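Local atomic coordinates of 2-dehydro-3-deoxy-d-gluconate/2-dehydro-3-deoxy-phosphogluconate aldolase (Picrophilus torridus, PDB entry 4UXD), a protein that is an aldolase of the dihydrodipicolinate synthetase family, with an eight-stranded beta/alpha barrel in each of the four chains of its assembly. Residues Asp81-Val86 with Ile94-Gly99; Gly69-Phe74 with Val122-Tyr127; Lys111-Ile116 with Asn147-Leu152; Asn104-Leu109 with Lys141-Ser146. All blocks are in the same frame, centred on the assembly; numbering follows the deposited sequence.

Contact 1 (Asp81-Val86 with Ile94-Gly99); sequences DFLKFV and IMAGVG
Two apolar pairs carry this contact, Leu83 with Ala96 and Val86 with Ile94. In the first, the branched end of Leu83 comes down on the methyl group of Ala96. Leu83 CD1 lies 3.9 Å from Ala96 CB. Leu83 CD2 is 4.2 Å from Ala96 CB, so both branches of the leucine bear on one methyl. The second pair is one turn further along the helix. Val86 CG1 meets Ile94 CD1 at 3.8 Å. It is the extended CG1-CD1 arm of the isoleucine that reaches across, and Ile94 CD1 also comes within 3.9 Å of Val86 O. On the valine, CG1 stands anti to the backbone N (chi1 172°) and takes up the isoleucine. The other methyl, Val86 CG2, lies over one face of the Phe82 ring, 3.8 Å above the plane and toward the rim.

The setting is a beta-alpha-beta unit of the barrel. Helix 76-88 covers the outer side of strand 95-97, which follows it in the chain. Strand 61-63 leads into this helix and pairs with strand 95-97, through backbone bonds of Met95 with Leu62.

The helix makes its own backbone bonds, whereas strand 95-97 bonds to the neighbouring strands. Within the helix these are routine bonds such as Phe85 N to Asp81 O, 3.0 Å. Ile94 N is bound by the carboxylate of Glu119. Ala96 also touches Ser113 of helix 103-115, so its methyl is covered by two neighbouring helices.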
# COMPACT_ATOMS: atom_id res chain seq x y z
N ASP A 81 -5.13 -11.88 34.86
CA ASP A 81 -6.19 -11.62 35.82
C ASP A 81 -7.54 -11.62 35.12
O ASP A 81 -8.50 -12.21 35.62
CB ASP A 81 -5.95 -10.30 36.56
CG ASP A 81 -4.82 -10.40 37.59
OD1 ASP A 81 -4.47 -11.54 38.02
OD2 ASP A 81 -4.28 -9.34 37.97
N PHE A 82 -7.62 -11.00 33.94
CA PHE A 82 -8.90 -10.91 33.22
C PHE A 82 -9.40 -12.28 32.73
O PHE A 82 -10.58 -12.59 32.82
CB PHE A 82 -8.76 -9.94 32.06
CG PHE A 82 -10.05 -9.60 31.38
CD1 PHE A 82 -10.92 -8.67 31.93
CD2 PHE A 82 -10.37 -10.17 30.16
CE1 PHE A 82 -12.09 -8.33 31.28
CE2 PHE A 82 -11.54 -9.83 29.50
CZ PHE A 82 -12.40 -8.91 30.07
N LEU A 83 -8.49 -13.09 32.20
CA LEU A 83 -8.85 -14.45 31.78
C LEU A 83 -9.40 -15.23 32.98
O LEU A 83 -10.33 -16.03 32.85
CB LEU A 83 -7.65 -15.17 31.18
CG LEU A 83 -7.01 -14.57 29.92
CD1 LEU A 83 -5.95 -15.52 29.37
CD2 LEU A 83 -8.04 -14.25 28.84
N LYS A 84 -8.83 -15.00 34.16
CA LYS A 84 -9.30 -15.67 35.35
C LYS A 84 -10.73 -15.22 35.68
O LYS A 84 -11.60 -16.05 35.94
CB LYS A 84 -8.37 -15.39 36.53
CG LYS A 84 -8.25 -16.55 37.51
CD LYS A 84 -7.30 -16.24 38.64
CE LYS A 84 -7.90 -15.24 39.62
NZ LYS A 84 -7.05 -15.00 40.82
N PHE A 85 -10.98 -13.92 35.66
CA PHE A 85 -12.28 -13.42 36.02
C PHE A 85 -13.33 -14.02 35.11
O PHE A 85 -14.30 -14.61 35.57
CB PHE A 85 -12.33 -11.89 35.94
CG PHE A 85 -13.66 -11.30 36.32
CD1 PHE A 85 -14.00 -11.12 37.66
CD2 PHE A 85 -14.57 -10.90 35.35
CE1 PHE A 85 -15.24 -10.56 38.02
CE2 PHE A 85 -15.80 -10.34 35.70
CZ PHE A 85 -16.13 -10.18 37.04
N VAL A 86 -13.09 -13.92 33.81
CA VAL A 86 -14.03 -14.41 32.82
C VAL A 86 -14.26 -15.90 32.99
O VAL A 86 -15.40 -16.37 32.88
CB VAL A 86 -13.53 -14.08 31.41
CG1 VAL A 86 -14.39 -14.74 30.35
CG2 VAL A 86 -13.49 -12.57 31.23
N ILE A 94 -14.55 -20.95 26.64
CA ILE A 94 -13.73 -19.76 26.43
C ILE A 94 -12.62 -20.05 25.43
O ILE A 94 -12.02 -21.13 25.45
CB ILE A 94 -13.11 -19.27 27.77
CG1 ILE A 94 -14.22 -18.79 28.71
CG2 ILE A 94 -12.12 -18.12 27.55
CD1 ILE A 94 -13.78 -18.51 30.11
N MET A 95 -12.40 -19.09 24.53
CA MET A 95 -11.20 -19.04 23.69
C MET A 95 -10.34 -17.88 24.16
O MET A 95 -10.71 -16.73 23.97
CB MET A 95 -11.55 -18.83 22.22
CG MET A 95 -12.65 -19.70 21.67
SD MET A 95 -12.99 -19.22 19.97
CE MET A 95 -14.00 -20.60 19.42
N ALA A 96 -9.21 -18.17 24.77
CA ALA A 96 -8.39 -17.11 25.34
C ALA A 96 -7.48 -16.48 24.29
O ALA A 96 -6.72 -17.17 23.61
CB ALA A 96 -7.56 -17.64 26.49
N GLY A 97 -7.56 -15.16 24.15
CA GLY A 97 -6.59 -14.46 23.35
C GLY A 97 -5.27 -14.55 24.07
O GLY A 97 -5.15 -13.99 25.15
N VAL A 98 -4.31 -15.25 23.50
CA VAL A 98 -2.98 -15.40 24.12
C VAL A 98 -1.91 -14.68 23.28
O VAL A 98 -0.71 -15.01 23.33
CB VAL A 98 -2.64 -16.90 24.30
CG1 VAL A 98 -3.62 -17.54 25.29
CG2 VAL A 98 -2.68 -17.66 22.98
N GLY A 99 -2.35 -13.67 22.52
CA GLY A 99 -1.50 -12.89 21.64
C GLY A 99 -0.42 -12.08 22.33
O GLY A 99 -0.61 -11.57 23.43

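Contact 2 (Gly69-Phe74 with Val122-Tyr127); sequences GVFPYF and VLMPPY
Phe71 overlaps the end of Met124 with the outer part of its ring. Both Phe71 CZ (3.5 Å) and Phe71 CE1 (3.6 Å) touch Met124 CE. The two side chains come from opposite directions. In Met124 the bend at chi2 (-65°) places SD, and that at chi3 (-73°) turns CE onto the ring. This is an oblique Met-aromatic contact, with Met124 SD 5.0 Å from the centroid of the Phe71 ring and 59° off the ring normal.

These residues follow barrel strands 61-63 and 120-123, at the C-terminal end of the barrel. That is the end where enzymes of this fold have their active site. A glycerol molecule lies close to the Tyr127 side chain. Tyr128 of the second subunit packs edge-to-face with Phe71 and also meets Tyr127 and Met124, so the contact adjoins a subunit interface.

Tyr127 reaches over from its own side with its hydroxyl end. Tyr127 OH is 3.7 Å from Phe71 CE2 and 4.2 Å from Pro72 CB. One face of the Phe71 ring carries Pro72 CD, near the rim. The short 3-10 turn holding both residues is fastened by Tyr73 N to Val70 O at 3.0 Å.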
# COMPACT_ATOMS: atom_id res chain seq x y z
N GLY A 69 -10.77 -6.53 22.28
CA GLY A 69 -10.45 -6.35 23.69
C GLY A 69 -9.16 -5.57 23.95
O GLY A 69 -8.70 -5.49 25.09
N VAL A 70 -8.63 -4.98 22.87
CA VAL A 70 -7.37 -4.25 22.85
C VAL A 70 -6.30 -4.83 23.79
O VAL A 70 -5.65 -4.11 24.53
CB VAL A 70 -7.59 -2.72 23.15
CG1 VAL A 70 -8.27 -2.04 21.98
CG2 VAL A 70 -8.38 -2.47 24.40
N PHE A 71 -6.09 -6.14 23.68
CA PHE A 71 -5.19 -6.88 24.57
C PHE A 71 -3.76 -6.30 24.67
O PHE A 71 -3.18 -6.36 25.75
CB PHE A 71 -5.12 -8.38 24.16
CG PHE A 71 -4.41 -8.63 22.85
CD1 PHE A 71 -5.11 -8.64 21.65
CD2 PHE A 71 -3.04 -8.87 22.83
CE1 PHE A 71 -4.46 -8.85 20.46
CE2 PHE A 71 -2.40 -9.08 21.64
CZ PHE A 71 -3.11 -9.07 20.45
N PRO A 72 -3.20 -5.74 23.57
CA PRO A 72 -1.81 -5.29 23.77
C PRO A 72 -1.67 -4.01 24.60
O PRO A 72 -0.56 -3.60 24.92
CB PRO A 72 -1.31 -5.05 22.35
CG PRO A 72 -2.51 -4.72 21.60
CD PRO A 72 -3.62 -5.55 22.17
N TYR A 73 -2.78 -3.37 24.93
CA TYR A 73 -2.71 -2.18 25.77
C TYR A 73 -2.53 -2.59 27.24
O TYR A 73 -2.21 -1.75 28.07
CB TYR A 73 -3.95 -1.29 25.60
CG TYR A 73 -4.17 -0.73 24.21
CD1 TYR A 73 -3.16 -0.80 23.24
CD2 TYR A 73 -5.37 -0.13 23.86
CE1 TYR A 73 -3.34 -0.29 21.97
CE2 TYR A 73 -5.56 0.39 22.57
CZ TYR A 73 -4.54 0.30 21.63
OH TYR A 73 -4.73 0.82 20.35
N PHE A 74 -2.70 -3.87 27.55
CA PHE A 74 -2.67 -4.35 28.92
C PHE A 74 -1.38 -5.10 29.24
O PHE A 74 -0.71 -5.62 28.34
CB PHE A 74 -3.87 -5.26 29.20
CG PHE A 74 -5.20 -4.59 28.99
CD1 PHE A 74 -5.70 -3.71 29.93
CD2 PHE A 74 -5.94 -4.83 27.85
CE1 PHE A 74 -6.91 -3.10 29.73
CE2 PHE A 74 -7.15 -4.20 27.64
CZ PHE A 74 -7.63 -3.34 28.58
N VAL A 122 -6.34 -18.64 21.33
CA VAL A 122 -6.38 -17.95 20.05
C VAL A 122 -5.13 -17.11 19.87
O VAL A 122 -4.85 -16.22 20.68
CB VAL A 122 -7.58 -17.02 19.92
CG1 VAL A 122 -7.69 -16.49 18.46
CG2 VAL A 122 -8.85 -17.72 20.36
N LEU A 123 -4.41 -17.36 18.79
CA LEU A 123 -3.12 -16.73 18.55
C LEU A 123 -2.99 -16.19 17.12
O LEU A 123 -3.20 -16.93 16.16
CB LEU A 123 -2.00 -17.74 18.83
CG LEU A 123 -0.58 -17.23 18.59
CD1 LEU A 123 -0.28 -16.08 19.51
CD2 LEU A 123 0.44 -18.35 18.78
N MET A 124 -2.66 -14.90 17.00
CA MET A 124 -2.36 -14.29 15.70
C MET A 124 -0.85 -14.17 15.54
O MET A 124 -0.09 -14.33 16.49
CB MET A 124 -3.02 -12.91 15.55
CG MET A 124 -2.34 -11.76 16.29
SD MET A 124 -2.44 -12.03 18.06
CE MET A 124 -4.16 -11.69 18.33
N PRO A 125 -0.39 -13.90 14.32
CA PRO A 125 1.07 -13.86 14.22
C PRO A 125 1.70 -12.68 14.97
O PRO A 125 1.03 -11.69 15.24
CB PRO A 125 1.31 -13.77 12.72
CG PRO A 125 0.12 -14.50 12.11
CD PRO A 125 -1.04 -14.13 13.01
N PRO A 126 2.99 -12.81 15.32
CA PRO A 126 3.71 -11.70 15.93
C PRO A 126 3.66 -10.46 15.08
O PRO A 126 3.54 -10.58 13.84
CB PRO A 126 5.15 -12.20 16.02
CG PRO A 126 5.09 -13.64 15.82
CD PRO A 126 3.86 -13.96 15.07
N TYR A 127 3.78 -9.29 15.73
CA TYR A 127 3.59 -8.02 15.07
C TYR A 127 4.80 -7.12 15.30
O TYR A 127 5.87 -7.61 15.68
CB TYR A 127 2.27 -7.39 15.54
CG TYR A 127 1.97 -7.60 16.99
CD1 TYR A 127 1.31 -8.75 17.42
CD2 TYR A 127 2.34 -6.65 17.94
CE1 TYR A 127 1.03 -8.95 18.74
CE2 TYR A 127 2.07 -6.84 19.29
CZ TYR A 127 1.41 -7.99 19.68
OH TYR A 127 1.12 -8.20 21.00

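Contact 3 (Lys111-Ile116 with Asn147-Leu152); sequences KFSMDI and NDMDLL
The backbones draw together at two places, Met114 with Met149 and Lys111 with Asn147. Met114 CA and Met149 CA are 6.7 Å apart. Lys111 CA and Asn147 CA are 7.2 Å apart. Segment 111-116 covers the end of helix 103-115 and the first residue after it. Segment 147-152 comes in from a loop and runs on into strand 150-155. After Met149 the strand runs away from helix 103-115.

Met149 is the centre of the packing. Its CG sits between the backbone N and the carbonyl carbon (chi1 74°). This torsion and the straight chi2 carry the sulfur to the helix, and the bend at chi3 sets only the terminal methyl. Met149 SD meets Met114 CB at 4.1 Å. Met149 SD is also 4.3 Å from Ser113 OG, a van der Waals approach. The hydroxyl of Ser113 is already engaged with the carbonyl oxygens of Leu109 and Met110, one turn back in its own helix. Met110 and Ala121 also touch the Met149 side chain.

Asn147 leans in at the other place. Its carboxamide end comes nearer to the helix than its CB does and lies beside the backbone of Lys111. The lysine CB points away from the loop, and its exposed chain leads away from the contact. Met114 is also exposed, while Met149 and Ser113 are buried.

Helix 103-115 here packs against the entry to strand 150-155, one strand beyond strand 120-123 that follows the helix, at the N-terminal end of the parallel beta/alpha barrel.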
# COMPACT_ATOMS: atom_id res chain seq x y z
N LYS A 111 -0.29 -21.73 29.14
CA LYS A 111 -0.12 -22.58 30.31
C LYS A 111 -1.10 -22.20 31.40
O LYS A 111 -1.70 -23.06 32.03
CB LYS A 111 1.32 -22.46 30.82
CG LYS A 111 1.66 -23.38 31.97
CD LYS A 111 3.16 -23.65 32.05
CE LYS A 111 3.94 -22.41 32.43
NZ LYS A 111 5.41 -22.62 32.34
N PHE A 112 -1.25 -20.90 31.60
CA PHE A 112 -2.13 -20.37 32.63
C PHE A 112 -3.59 -20.63 32.30
O PHE A 112 -4.38 -20.93 33.20
CB PHE A 112 -1.87 -18.87 32.78
CG PHE A 112 -2.87 -18.16 33.64
CD1 PHE A 112 -4.01 -17.61 33.09
CD2 PHE A 112 -2.64 -18.01 35.00
CE1 PHE A 112 -4.93 -16.92 33.89
CE2 PHE A 112 -3.56 -17.33 35.79
CZ PHE A 112 -4.70 -16.78 35.23
N SER A 113 -3.97 -20.52 31.03
CA SER A 113 -5.36 -20.70 30.65
C SER A 113 -5.72 -22.19 30.51
O SER A 113 -6.88 -22.57 30.68
CB SER A 113 -5.67 -19.93 29.36
OG SER A 113 -4.59 -19.97 28.44
N MET A 114 -4.73 -23.04 30.24
CA MET A 114 -4.94 -24.48 30.32
C MET A 114 -5.21 -24.88 31.79
O MET A 114 -6.16 -25.59 32.08
CB MET A 114 -3.75 -25.25 29.78
CG MET A 114 -4.05 -26.73 29.51
SD MET A 114 -2.68 -27.64 28.75
CE MET A 114 -1.61 -27.88 30.17
N ASP A 115 -4.38 -24.38 32.70
CA ASP A 115 -4.45 -24.77 34.11
C ASP A 115 -5.69 -24.27 34.84
O ASP A 115 -6.00 -24.77 35.92
CB ASP A 115 -3.20 -24.29 34.86
CG ASP A 115 -1.92 -24.99 34.39
OD1 ASP A 115 -2.01 -26.00 33.65
OD2 ASP A 115 -0.82 -24.52 34.76
N ILE A 116 -6.40 -23.28 34.28
CA ILE A 116 -7.65 -22.81 34.88
C ILE A 116 -8.85 -23.27 34.05
O ILE A 116 -9.96 -22.77 34.21
CB ILE A 116 -7.70 -21.25 35.05
CG1 ILE A 116 -7.70 -20.50 33.71
CG2 ILE A 116 -6.54 -20.77 35.91
CD1 ILE A 116 -8.13 -19.03 33.82
N ASN A 147 2.51 -26.83 23.92
CA ASN A 147 1.17 -26.63 24.44
C ASN A 147 0.14 -27.46 23.69
O ASN A 147 -0.18 -27.20 22.52
CB ASN A 147 0.80 -25.14 24.37
CG ASN A 147 1.70 -24.28 25.22
OD1 ASN A 147 2.64 -23.67 24.73
ND2 ASN A 147 1.43 -24.24 26.52
N ASP A 148 -0.38 -28.45 24.39
CA ASP A 148 -1.28 -29.43 23.81
C ASP A 148 -2.67 -28.84 23.53
O ASP A 148 -3.40 -29.35 22.67
CB ASP A 148 -1.40 -30.64 24.74
CG ASP A 148 -1.33 -31.95 23.99
OD1 ASP A 148 -2.36 -32.36 23.40
OD2 ASP A 148 -0.25 -32.58 23.98
N MET A 149 -3.02 -27.77 24.22
CA MET A 149 -4.40 -27.29 24.22
C MET A 149 -4.90 -26.86 22.85
O MET A 149 -4.13 -26.62 21.91
CB MET A 149 -4.57 -26.13 25.21
CG MET A 149 -4.00 -24.81 24.79
SD MET A 149 -4.18 -23.54 26.07
CE MET A 149 -5.97 -23.47 26.18
N ASP A 150 -6.22 -26.78 22.74
CA ASP A 150 -6.88 -26.39 21.52
C ASP A 150 -6.51 -24.96 21.14
O ASP A 150 -6.59 -24.06 21.97
CB ASP A 150 -8.39 -26.52 21.67
CG ASP A 150 -8.85 -27.95 21.60
OD1 ASP A 150 -8.00 -28.84 21.74
OD2 ASP A 150 -10.07 -28.18 21.41
N LEU A 151 -6.10 -24.77 19.89
CA LEU A 151 -5.71 -23.44 19.44
C LEU A 151 -6.32 -23.12 18.08
O LEU A 151 -6.29 -23.95 17.17
CB LEU A 151 -4.19 -23.32 19.38
CG LEU A 151 -3.66 -21.93 19.01
CD1 LEU A 151 -2.41 -21.61 19.79
CD2 LEU A 151 -3.36 -21.86 17.52
N LEU A 152 -6.88 -21.92 17.98
CA LEU A 152 -7.34 -21.38 16.71
C LEU A 152 -6.38 -20.30 16.26
O LEU A 152 -6.11 -19.33 16.98
CB LEU A 152 -8.77 -20.82 16.84
CG LEU A 152 -9.81 -21.94 17.00
CD1 LEU A 152 -10.32 -22.01 18.43
CD2 LEU A 152 -10.96 -21.78 16.04

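Contact 4 (Asn104-Leu109 with Lys141-Ser146); sequences NEVNEL and KEILSS
Val106 and Ile143 cross at about a right angle, and Asn107 lies aslant to the same isoleucine. The contact joins two consecutive outer helices of the beta/alpha barrel, 103-115 and 133-144. Strand 120-123 comes between them in the chain. The two segments come nearest at Asn107 and Ile143, with Asn107 CA 6.8 Å from Ile143 CA.

Ile143 offers its CG2 methyl to both residues of the other helix. Val106 CG1 meets Ile143 CG2 at 4.1 Å. Both of these methyls stand anti to the backbone N of their own residue (chi1 -174° for the valine). Val106 and Ile143 are buried, and Ile143 also packs on Ile103 and Met110 of helix 103-115.

Asn107, partly exposed, lies beside this pair. Its CG is anti to its own carbonyl carbon, and the carboxamide turns in alongside CG1 and CG2 of Ile143. The amide also touches Asn147, just past segment 141-146.

Two serines at the end of that segment bond back to carbonyls at its start. Lys141 O accepts from both Ser145 N and Ser145 OG, each 3.1 Å away, and they approach from opposite faces of the carbonyl plane. Ser146 CB points toward helix 103-115, but its hydroxyl turns back to its own chain. Ser146 OG gives a hydrogen bond to Glu142 O, 3.2 Å long and nearly straight on to the carbonyl, with a C=O...OG angle of 172°.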
# COMPACT_ATOMS: atom_id res chain seq x y z
N ASN A 104 7.50 -15.92 24.92
CA ASN A 104 7.44 -16.19 26.36
C ASN A 104 6.10 -15.84 26.98
O ASN A 104 5.64 -16.52 27.89
CB ASN A 104 8.52 -15.43 27.11
CG ASN A 104 9.88 -16.07 26.97
OD1 ASN A 104 10.18 -16.72 25.97
ND2 ASN A 104 10.72 -15.87 27.97
N GLU A 105 5.47 -14.76 26.51
CA GLU A 105 4.20 -14.35 27.08
C GLU A 105 3.10 -15.30 26.62
O GLU A 105 2.19 -15.63 27.39
CB GLU A 105 3.85 -12.90 26.70
CG GLU A 105 4.81 -11.86 27.26
CD GLU A 105 4.34 -10.45 27.00
OE1 GLU A 105 3.65 -10.22 25.99
OE2 GLU A 105 4.64 -9.56 27.84
N VAL A 106 3.20 -15.78 25.39
CA VAL A 106 2.24 -16.72 24.84
C VAL A 106 2.25 -18.03 25.65
O VAL A 106 1.20 -18.49 26.11
CB VAL A 106 2.51 -17.03 23.33
CG1 VAL A 106 1.43 -17.90 22.74
CG2 VAL A 106 2.61 -15.75 22.51
N ASN A 107 3.43 -18.63 25.83
CA ASN A 107 3.57 -19.87 26.59
C ASN A 107 3.01 -19.72 27.98
O ASN A 107 2.28 -20.58 28.47
CB ASN A 107 5.02 -20.30 26.68
CG ASN A 107 5.60 -20.70 25.36
OD1 ASN A 107 4.88 -21.18 24.48
ND2 ASN A 107 6.89 -20.48 25.19
N GLU A 108 3.37 -18.62 28.62
CA GLU A 108 2.84 -18.30 29.94
C GLU A 108 1.31 -18.21 29.92
O GLU A 108 0.65 -18.90 30.69
CB GLU A 108 3.46 -16.99 30.43
CG GLU A 108 3.33 -16.71 31.92
CD GLU A 108 4.32 -15.64 32.40
OE1 GLU A 108 5.39 -15.49 31.77
OE2 GLU A 108 4.04 -14.95 33.40
N LEU A 109 0.76 -17.38 29.03
CA LEU A 109 -0.68 -17.17 28.91
C LEU A 109 -1.45 -18.44 28.54
O LEU A 109 -2.61 -18.61 28.91
CB LEU A 109 -1.00 -16.09 27.87
CG LEU A 109 -0.80 -14.63 28.26
CD1 LEU A 109 -0.77 -13.73 27.02
CD2 LEU A 109 -1.87 -14.15 29.26
N LYS A 141 5.48 -23.03 15.37
CA LYS A 141 6.08 -24.34 15.58
C LYS A 141 6.55 -24.50 17.03
O LYS A 141 6.16 -25.45 17.73
CB LYS A 141 7.25 -24.52 14.61
CG LYS A 141 7.93 -25.88 14.64
CD LYS A 141 8.41 -26.24 13.24
CE LYS A 141 9.48 -27.34 13.19
NZ LYS A 141 10.21 -27.55 14.47
N GLU A 142 7.39 -23.57 17.48
CA GLU A 142 7.97 -23.63 18.80
C GLU A 142 6.88 -23.63 19.86
O GLU A 142 6.99 -24.30 20.90
CB GLU A 142 8.90 -22.44 19.02
CG GLU A 142 9.97 -22.66 20.07
CD GLU A 142 11.34 -22.96 19.46
OE1 GLU A 142 11.38 -23.62 18.40
OE2 GLU A 142 12.35 -22.50 20.04
N ILE A 143 5.82 -22.88 19.59
CA ILE A 143 4.76 -22.68 20.56
C ILE A 143 3.88 -23.93 20.66
O ILE A 143 3.64 -24.46 21.75
CB ILE A 143 3.93 -21.43 20.18
CG1 ILE A 143 4.75 -20.17 20.43
CG2 ILE A 143 2.67 -21.35 20.99
CD1 ILE A 143 4.23 -18.92 19.73
N LEU A 144 3.40 -24.40 19.51
CA LEU A 144 2.54 -25.57 19.44
C LEU A 144 3.24 -26.82 19.97
O LEU A 144 2.58 -27.79 20.36
CB LEU A 144 2.09 -25.82 18.01
CG LEU A 144 1.21 -24.74 17.38
CD1 LEU A 144 1.07 -24.99 15.88
CD2 LEU A 144 -0.14 -24.72 18.04
N SER A 145 4.58 -26.81 19.97
CA SER A 145 5.36 -27.94 20.46
C SER A 145 5.39 -27.99 21.97
O SER A 145 5.87 -28.97 22.54
CB SER A 145 6.79 -27.88 19.93
OG SER A 145 6.86 -28.36 18.61
N SER A 146 4.87 -26.95 22.61
CA SER A 146 4.95 -26.82 24.06
C SER A 146 3.57 -26.72 24.71
O SER A 146 3.46 -26.53 25.92
CB SER A 146 5.78 -25.60 24.42
OG SER A 146 7.06 -25.67 23.81

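From the N terminus, contact 2 opens first, in the loop after strand 61-63. Contact 1 opens and closes within its span, joining helix 76-88 to strand 95-97. Contact 4 and then contact 3 start on helix 103-115. Contact 2 closes at 122-127, contact 4 on helix 133-144 and contact 3 at the entry to strand 150-155. Contacts 2, 3 and 4 therefore cross one another, while contact 1 precedes contacts 3 and 4 in series. Neighbouring strands join three of them: Ala96 and Val98 pair with Val122, and Leu123 with Leu152. Leu123 also packs on Val106 and Ile143 of contact 4, linking strand 120-123 to both helices.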